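PDB 3DLC: putative S-adenosyl-L-methionine-dependent Methyltransferase from Methanococcus maripaludis, which binds S-adenosylmethionine and probably transfers its methyl group to an acceptor, possibly acting as a sterol 24-C-methyltransferase. Local coordinates for residues A[132-137]-A[144-149]; A[188-193]-A[207-212]. All coordinates share one frame; numbering follows the deposited sequence.

Contact 1 of 2, residues A[132-137]-A[144-149]; sequences REIYRI and TYIGGG
I134 of helix 127-137 meets T144 and I146 of strand 142-148 in a small, fully buried apolar contact where the helix lies against the central sheet. The backbones stay well apart, I134 CA 8.7 Å from T144 CA, and are bridged by branched side chains. I134 and I146 reach toward each other tip to tip: I146 CD1 lies 3.9 Å from I134 CG2 and equally far from I134 CD1. The first torsion of I134 (chi1 -71°) sets CG2 anti to the backbone N and CG1 beside it, so that CG2 and the CD1 at the end of CG1 can both reach I146 CD1. Isoleucine suits both places, since its two apolar branches fill the gap with no polar atom to satisfy. T144 adds its methyl across I134 at about a right angle, T144 CG2 to I134 CG2 4.1 Å. Threonine divides the work: CG2 joins the apolar layer while OG1 takes the N-H of I211 and bonds to the carbonyl of I209 on the neighbouring strand. On another side of the helix R136 grips E133 side-on, NE to OE2 2.8 Å, and the pair is tied to the loop at I105, I107 and D109. I134 also touches V102, an S-adenosylmethionine-binding residue. With I115 of strand 112-118 beneath the same helix, the arrangement is that of a beta-alpha-beta crossover in the Rossmann-like methyltransferase fold.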
ATOM      1  N   ARG A 132      -7.972  -8.692   9.557  1.00  7.37           N
ATOM      2  CA  ARG A 132      -9.334  -8.574  10.093  1.00  7.62           C
ATOM      3  C   ARG A 132      -9.824  -7.136  10.016  1.00  7.56           C
ATOM      4  O   ARG A 132     -10.989  -6.886   9.697  1.00  8.19           O
ATOM      5  CB  ARG A 132      -9.418  -9.125  11.516  1.00  7.21           C
ATOM      6  CG  ARG A 132      -9.424 -10.661  11.538  1.00  8.66           C
ATOM      7  CD  ARG A 132      -9.621 -11.189  12.968  1.00  8.42           C
ATOM      8  NE  ARG A 132     -10.014 -12.587  12.962  1.00  9.16           N
ATOM      9  CZ  ARG A 132      -9.185 -13.595  12.899  1.00  9.13           C
ATOM     10  NH1 ARG A 132      -7.891 -13.428  13.019  1.00 11.02           N
ATOM     11  NH2 ARG A 132      -9.666 -14.823  12.735  1.00  9.82           N
ATOM     12  N   GLU A 133      -8.937  -6.187  10.319  1.00  7.44           N
ATOM     13  CA  GLU A 133      -9.325  -4.764  10.214  1.00  7.89           C
ATOM     14  C   GLU A 133      -9.602  -4.351   8.766  1.00  7.73           C
ATOM     15  O   GLU A 133     -10.548  -3.629   8.465  1.00  8.05           O
ATOM     16  CB  GLU A 133      -8.243  -3.864  10.841  1.00  8.39           C
ATOM     17  CG  GLU A 133      -8.344  -3.775  12.332  1.00  9.26           C
ATOM     18  CD  GLU A 133      -9.588  -2.995  12.715  1.00  9.17           C
ATOM     19  OE1 GLU A 133      -9.570  -1.739  12.642  1.00 10.47           O
ATOM     20  OE2 GLU A 133     -10.610  -3.630  13.041  1.00  9.94           O
ATOM     21  N   ILE A 134      -8.731  -4.785   7.858  1.00  7.41           N
ATOM     22  CA  ILE A 134      -8.907  -4.524   6.438  1.00  7.93           C
ATOM     23  C   ILE A 134     -10.253  -5.066   5.982  1.00  7.75           C
ATOM     24  O   ILE A 134     -11.013  -4.401   5.277  1.00  8.20           O
ATOM     25  CB  ILE A 134      -7.737  -5.116   5.645  1.00  7.60           C
ATOM     26  CG1 ILE A 134      -6.490  -4.266   5.929  1.00  7.93           C
ATOM     27  CG2 ILE A 134      -8.027  -5.197   4.146  1.00  8.43           C
ATOM     28  CD1 ILE A 134      -5.158  -4.932   5.549  1.00  9.23           C
ATOM     29  N   TYR A 135     -10.569  -6.289   6.384  1.00  7.52           N
ATOM     30  CA  TYR A 135     -11.837  -6.870   5.965  1.00  7.77           C
ATOM     31  C   TYR A 135     -13.007  -6.116   6.578  1.00  8.48           C
ATOM     32  O   TYR A 135     -14.041  -5.951   5.909  1.00  8.98           O
ATOM     33  CB  TYR A 135     -11.900  -8.364   6.291  1.00  8.17           C
ATOM     34  CG  TYR A 135     -12.868  -9.147   5.441  1.00  8.07           C
ATOM     35  CD1 TYR A 135     -12.664  -9.254   4.083  1.00  9.13           C
ATOM     36  CD2 TYR A 135     -13.951  -9.802   5.970  1.00 10.07           C
ATOM     37  CE1 TYR A 135     -13.468  -9.991   3.279  1.00 10.00           C
ATOM     38  CE2 TYR A 135     -14.796 -10.592   5.152  1.00 10.31           C
ATOM     39  CZ  TYR A 135     -14.530 -10.670   3.807  1.00  9.15           C
ATOM     40  OH  TYR A 135     -15.332 -11.389   2.944  1.00 10.03           O
ATOM     41  N   ARG A 136     -12.848  -5.662   7.831  1.00  8.18           N
ATOM     42  CA  ARG A 136     -13.908  -4.948   8.482  1.00  9.41           C
ATOM     43  C   ARG A 136     -14.302  -3.671   7.734  1.00  8.81           C
ATOM     44  O   ARG A 136     -15.499  -3.350   7.604  1.00  9.48           O
ATOM     45  CB  ARG A 136     -13.516  -4.610   9.926  1.00  9.49           C
ATOM     46  CG  ARG A 136     -14.590  -3.835  10.672  1.00  9.61           C
ATOM     47  CD  ARG A 136     -14.137  -3.413  12.077  1.00 10.56           C
ATOM     48  NE  ARG A 136     -13.020  -2.481  12.079  1.00 10.04           N
ATOM     49  CZ  ARG A 136     -13.107  -1.190  11.766  1.00 11.05           C
ATOM     50  NH1 ARG A 136     -14.257  -0.639  11.411  1.00 10.99           N
ATOM     51  NH2 ARG A 136     -12.003  -0.443  11.800  1.00 11.47           N
ATOM     52  N   ILE A 137     -13.300  -2.913   7.291  1.00  8.02           N
ATOM     53  CA  ILE A 137     -13.569  -1.620   6.664  1.00  8.77           C
ATOM     54  C   ILE A 137     -13.933  -1.725   5.174  1.00  8.64           C
ATOM     55  O   ILE A 137     -14.358  -0.758   4.575  1.00 10.16           O
ATOM     56  CB  ILE A 137     -12.410  -0.600   6.871  1.00  8.62           C
ATOM     57  CG1 ILE A 137     -11.117  -1.046   6.175  1.00  9.51           C
ATOM     58  CG2 ILE A 137     -12.192  -0.309   8.375  1.00 10.74           C
ATOM     59  CD1 ILE A 137     -10.242   0.095   5.735  1.00 10.37           C
ATOM     60  N   THR A 144      -9.433  -5.357  -2.696  1.00  6.74           N
ATOM     61  CA  THR A 144      -8.145  -4.895  -2.190  1.00  6.51           C
ATOM     62  C   THR A 144      -7.038  -5.138  -3.216  1.00  6.36           C
ATOM     63  O   THR A 144      -7.157  -5.959  -4.114  1.00  6.85           O
ATOM     64  CB  THR A 144      -7.723  -5.547  -0.846  1.00  6.63           C
ATOM     65  OG1 THR A 144      -7.245  -6.888  -1.036  1.00  6.25           O
ATOM     66  CG2 THR A 144      -8.851  -5.588   0.147  1.00  8.11           C
ATOM     67  N   TYR A 145      -5.928  -4.425  -3.021  1.00  6.31           N
ATOM     68  CA  TYR A 145      -4.713  -4.596  -3.834  1.00  5.84           C
ATOM     69  C   TYR A 145      -3.577  -4.187  -2.902  1.00  5.77           C
ATOM     70  O   TYR A 145      -3.168  -3.034  -2.845  1.00  6.22           O
ATOM     71  CB  TYR A 145      -4.806  -3.735  -5.075  1.00  6.64           C
ATOM     72  CG  TYR A 145      -3.819  -4.065  -6.177  1.00  6.36           C
ATOM     73  CD1 TYR A 145      -4.065  -5.076  -7.091  1.00  7.88           C
ATOM     74  CD2 TYR A 145      -2.676  -3.308  -6.365  1.00  7.13           C
ATOM     75  CE1 TYR A 145      -3.222  -5.322  -8.137  1.00  8.39           C
ATOM     76  CE2 TYR A 145      -1.829  -3.552  -7.420  1.00  7.78           C
ATOM     77  CZ  TYR A 145      -2.101  -4.560  -8.306  1.00  7.67           C
ATOM     78  OH  TYR A 145      -1.233  -4.755  -9.351  1.00 10.26           O
ATOM     79  N   ILE A 146      -3.113  -5.178  -2.138  1.00  5.59           N
ATOM     80  CA  ILE A 146      -2.194  -4.957  -0.994  1.00  5.49           C
ATOM     81  C   ILE A 146      -0.940  -5.771  -1.189  1.00  5.52           C
ATOM     82  O   ILE A 146      -0.979  -7.004  -1.278  1.00  6.01           O
ATOM     83  CB  ILE A 146      -2.900  -5.364   0.325  1.00  6.70           C
ATOM     84  CG1 ILE A 146      -4.095  -4.432   0.580  1.00  6.92           C
ATOM     85  CG2 ILE A 146      -1.914  -5.410   1.481  1.00  6.86           C
ATOM     86  CD1 ILE A 146      -5.056  -4.943   1.614  1.00  8.71           C
ATOM     87  N   GLY A 147       0.203  -5.098  -1.278  1.00  5.56           N
ATOM     88  CA  GLY A 147       1.424  -5.840  -1.574  1.00  5.84           C
ATOM     89  C   GLY A 147       2.560  -4.913  -1.874  1.00  5.82           C
ATOM     90  O   GLY A 147       2.758  -3.921  -1.159  1.00  6.49           O
ATOM     91  N   GLY A 148       3.288  -5.215  -2.926  1.00  6.23           N
ATOM     92  CA  GLY A 148       4.412  -4.376  -3.339  1.00  6.62           C
ATOM     93  C   GLY A 148       4.882  -4.700  -4.721  1.00  6.55           C
ATOM     94  O   GLY A 148       4.505  -5.702  -5.279  1.00  7.94           O
ATOM     95  N   GLY A 149       5.702  -3.829  -5.277  1.00  8.32           N
ATOM     96  CA  GLY A 149       6.193  -4.018  -6.612  1.00  8.78           C
ATOM     97  C   GLY A 149       6.414  -2.703  -7.320  1.00  7.34           C
ATOM     98  O   GLY A 149       6.345  -1.618  -6.739  1.00  7.05           O
TER

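Contact 2 of 2, residues A[188-193]-A[207-212]; sequences NVLDEI and FWIIIS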
ATOM      1  N   ASN A 188      -2.099 -18.349   4.193  1.00  8.98           N
ATOM      2  CA  ASN A 188      -2.392 -18.929   5.508  1.00  9.69           C
ATOM      3  C   ASN A 188      -3.094 -17.946   6.444  1.00  8.77           C
ATOM      4  O   ASN A 188      -4.023 -18.306   7.168  1.00  9.73           O
ATOM      5  CB  ASN A 188      -1.130 -19.465   6.166  1.00  9.65           C
ATOM      6  CG  ASN A 188      -0.555 -20.679   5.450  1.00 12.77           C
ATOM      7  OD1 ASN A 188      -1.242 -21.334   4.671  1.00 16.60           O
ATOM      8  ND2 ASN A 188       0.718 -20.971   5.693  1.00 15.21           N
ATOM      9  N   VAL A 189      -2.715 -16.679   6.375  1.00  8.25           N
ATOM     10  CA  VAL A 189      -3.368 -15.654   7.177  1.00  8.78           C
ATOM     11  C   VAL A 189      -4.837 -15.495   6.804  1.00  8.05           C
ATOM     12  O   VAL A 189      -5.739 -15.490   7.656  1.00  7.98           O
ATOM     13  CB  VAL A 189      -2.658 -14.275   7.022  1.00  9.61           C
ATOM     14  CG1 VAL A 189      -3.449 -13.144   7.692  1.00 11.93           C
ATOM     15  CG2 VAL A 189      -1.224 -14.312   7.569  1.00 11.67           C
ATOM     16  N   LEU A 190      -5.116 -15.380   5.509  1.00  7.78           N
ATOM     17  CA  LEU A 190      -6.481 -15.187   5.042  1.00  8.02           C
ATOM     18  C   LEU A 190      -7.310 -16.426   5.340  1.00  7.78           C
ATOM     19  O   LEU A 190      -8.496 -16.332   5.658  1.00  8.52           O
ATOM     20  CB  LEU A 190      -6.507 -14.860   3.543  1.00  8.06           C
ATOM     21  CG  LEU A 190      -5.766 -13.561   3.143  1.00  8.50           C
ATOM     22  CD1 LEU A 190      -6.097 -13.257   1.697  1.00 10.54           C
ATOM     23  CD2 LEU A 190      -6.109 -12.348   4.040  1.00 10.09           C
ATOM     24  N   ASP A 191      -6.694 -17.600   5.243  1.00  7.87           N
ATOM     25  CA  ASP A 191      -7.421 -18.847   5.487  1.00  8.50           C
ATOM     26  C   ASP A 191      -7.785 -18.981   6.962  1.00  8.73           C
ATOM     27  O   ASP A 191      -8.859 -19.499   7.283  1.00  9.75           O
ATOM     28  CB  ASP A 191      -6.626 -20.027   4.964  1.00  9.21           C
ATOM     29  CG  ASP A 191      -6.522 -20.046   3.444  1.00 10.79           C
ATOM     30  OD1 ASP A 191      -7.268 -19.315   2.750  1.00 10.77           O
ATOM     31  OD2 ASP A 191      -5.693 -20.827   2.955  1.00 13.31           O
ATOM     32  N   GLU A 192      -6.923 -18.519   7.859  1.00  8.92           N
ATOM     33  CA  GLU A 192      -7.255 -18.563   9.300  1.00  9.18           C
ATOM     34  C   GLU A 192      -8.436 -17.631   9.581  1.00  9.15           C
ATOM     35  O   GLU A 192      -9.290 -17.952  10.430  1.00 10.43           O
ATOM     36  CB  GLU A 192      -6.057 -18.193  10.159  1.00 10.40           C
ATOM     37  CG  GLU A 192      -6.339 -18.215  11.687  1.00 11.99           C
ATOM     38  CD  GLU A 192      -6.983 -16.944  12.310  1.00 12.18           C
ATOM     39  OE1 GLU A 192      -6.648 -15.814  11.932  1.00 13.76           O
ATOM     40  OE2 GLU A 192      -7.808 -17.069  13.278  1.00 15.64           O
ATOM     41  N   ILE A 193      -8.529 -16.492   8.909  1.00  8.64           N
ATOM     42  CA  ILE A 193      -9.661 -15.572   9.064  1.00  9.11           C
ATOM     43  C   ILE A 193     -10.923 -16.171   8.499  1.00  9.06           C
ATOM     44  O   ILE A 193     -12.016 -15.938   9.000  1.00  9.77           O
ATOM     45  CB  ILE A 193      -9.346 -14.193   8.447  1.00  9.34           C
ATOM     46  CG1 ILE A 193      -8.199 -13.537   9.223  1.00  8.99           C
ATOM     47  CG2 ILE A 193     -10.591 -13.292   8.453  1.00 11.12           C
ATOM     48  CD1 ILE A 193      -7.573 -12.344   8.496  1.00 10.95           C
ATOM     49  N   PHE A 207       3.798  -8.380  -6.137  1.00  7.06           N
ATOM     50  CA  PHE A 207       3.098  -9.320  -5.238  1.00  6.37           C
ATOM     51  C   PHE A 207       1.892  -8.560  -4.701  1.00  6.15           C
ATOM     52  O   PHE A 207       2.066  -7.499  -4.100  1.00  6.14           O
ATOM     53  CB  PHE A 207       4.011  -9.710  -4.078  1.00  7.23           C
ATOM     54  CG  PHE A 207       3.265 -10.349  -2.923  1.00  8.04           C
ATOM     55  CD1 PHE A 207       2.854 -11.667  -2.972  1.00  9.90           C
ATOM     56  CD2 PHE A 207       2.923  -9.628  -1.818  1.00  9.37           C
ATOM     57  CE1 PHE A 207       2.144 -12.215  -1.923  1.00 10.64           C
ATOM     58  CE2 PHE A 207       2.212 -10.199  -0.756  1.00 10.05           C
ATOM     59  CZ  PHE A 207       1.839 -11.473  -0.826  1.00  9.14           C
ATOM     60  N   TRP A 208       0.673  -9.091  -4.875  1.00  5.96           N
ATOM     61  CA  TRP A 208      -0.530  -8.354  -4.463  1.00  5.95           C
ATOM     62  C   TRP A 208      -1.598  -9.307  -3.952  1.00  6.25           C
ATOM     63  O   TRP A 208      -1.894 -10.333  -4.562  1.00  7.20           O
ATOM     64  CB  TRP A 208      -1.083  -7.515  -5.611  1.00  6.22           C
ATOM     65  CG  TRP A 208      -0.056  -6.567  -6.177  1.00  6.85           C
ATOM     66  CD1 TRP A 208       0.755  -6.785  -7.251  1.00  7.54           C
ATOM     67  CD2 TRP A 208       0.312  -5.299  -5.656  1.00  6.13           C
ATOM     68  NE1 TRP A 208       1.590  -5.716  -7.434  1.00  7.82           N
ATOM     69  CE2 TRP A 208       1.339  -4.788  -6.466  1.00  6.99           C
ATOM     70  CE3 TRP A 208      -0.131  -4.536  -4.582  1.00  7.19           C
ATOM     71  CZ2 TRP A 208       1.912  -3.526  -6.244  1.00  7.88           C
ATOM     72  CZ3 TRP A 208       0.435  -3.269  -4.361  1.00  7.28           C
ATOM     73  CH2 TRP A 208       1.444  -2.796  -5.188  1.00  8.41           C
ATOM     74  N   ILE A 209      -2.194  -8.906  -2.826  1.00  5.94           N
ATOM     75  CA  ILE A 209      -3.283  -9.600  -2.160  1.00  6.12           C
ATOM     76  C   ILE A 209      -4.579  -8.910  -2.531  1.00  5.45           C
ATOM     77  O   ILE A 209      -4.766  -7.728  -2.246  1.00  6.40           O
ATOM     78  CB  ILE A 209      -3.055  -9.576  -0.642  1.00  5.82           C
ATOM     79  CG1 ILE A 209      -1.745 -10.279  -0.253  1.00  7.29           C
ATOM     80  CG2 ILE A 209      -4.258 -10.167   0.088  1.00  8.18           C
ATOM     81  CD1 ILE A 209      -1.225  -9.899   1.141  1.00  7.79           C
ATOM     82  N   ILE A 210      -5.475  -9.679  -3.148  1.00  5.86           N
ATOM     83  CA  ILE A 210      -6.713  -9.158  -3.728  1.00  6.44           C
ATOM     84  C   ILE A 210      -7.921  -9.882  -3.142  1.00  5.76           C
ATOM     85  O   ILE A 210      -8.363 -10.947  -3.607  1.00  6.98           O
ATOM     86  CB  ILE A 210      -6.692  -9.329  -5.268  1.00  6.53           C
ATOM     87  CG1 ILE A 210      -5.461  -8.642  -5.855  1.00  7.73           C
ATOM     88  CG2 ILE A 210      -7.979  -8.788  -5.897  1.00  7.77           C
ATOM     89  CD1 ILE A 210      -5.210  -8.882  -7.328  1.00  9.24           C
ATOM     90  N   ILE A 211      -8.434  -9.307  -2.070  1.00  6.60           N
ATOM     91  CA  ILE A 211      -9.583  -9.836  -1.364  1.00  6.60           C
ATOM     92  C   ILE A 211     -10.835  -9.245  -1.981  1.00  7.33           C
ATOM     93  O   ILE A 211     -10.893  -8.066  -2.284  1.00  8.13           O
ATOM     94  CB  ILE A 211      -9.506  -9.465   0.124  1.00  7.30           C
ATOM     95  CG1 ILE A 211      -8.282 -10.140   0.774  1.00  8.56           C
ATOM     96  CG2 ILE A 211     -10.800  -9.836   0.860  1.00  9.41           C
ATOM     97  CD1 ILE A 211      -7.819  -9.466   2.072  1.00 10.57           C
ATOM     98  N   SER A 212     -11.864 -10.077  -2.091  1.00  7.80           N
ATOM     99  CA  SER A 212     -13.190  -9.646  -2.491  1.00  9.51           C
ATOM    100  C   SER A 212     -14.137  -9.894  -1.358  1.00  9.69           C
ATOM    101  O   SER A 212     -14.326 -11.033  -0.996  1.00 14.81           O
ATOM    102  CB  SER A 212     -13.711 -10.467  -3.649  1.00 10.93           C
ATOM    103  OG  SER A 212     -13.017 -10.192  -4.821  1.00 12.33           O
TER
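No flat group joins L190 to I209 and I211: W208 stacks on Y145 on the opposite face of the sheet, while F207, on the same face as the isoleucines, packs against V183 and F186 of helix 180-193. L190 rests its forked end over the two isoleucines. Its CD1 lies 3.9 Å from I209 CG2 and also 3.9 Å from I211 CG1, while its CD2 meets I211 CD1 at 3.9 Å. Toward I211 the approach is tip to tip; toward I209 it is oblique. With CG anti to the carbonyl carbon (chi1 -61°) and chi2 near trans, the two methyls face the strand. Leucine suits the helix because it is unbranched at CB and ends in two methyls, both of which find partners here, and the beta-branched isoleucines, two residues apart, fit an extended strand and offer a row of methyl and methylene groups on one side. I210, between them, points away. L190 also rests on Y198 of the next strand and on F131 of helix 127-137, and I211 on Y135 of that helix. A helix laid over the antiparallel hairpin 198-203/206-211 is characteristic of the C-terminal edge of the class I methyltransferase fold.

Contact 1 and contact 2 lie with their centres 8 Å apart, and the residues of contact 1 all precede those of contact 2 in the chain. They share the mixed seven-stranded sheet, in which strands 142-148 and 206-211 are antiparallel neighbours joined by backbone bonds such as that probable one between I146 O and I209 N, 2.7 Å. Helices 127-137 and 180-193 also touch each other, through V189 on V127 and a salt bridge between E192 and R132. The two helices form one layer on the same face of the sheet and share a continuous core with it; contact 1 lies nearer the S-adenosylmethionine site, touching V102, and contact 2 lies toward the C-terminal hairpin.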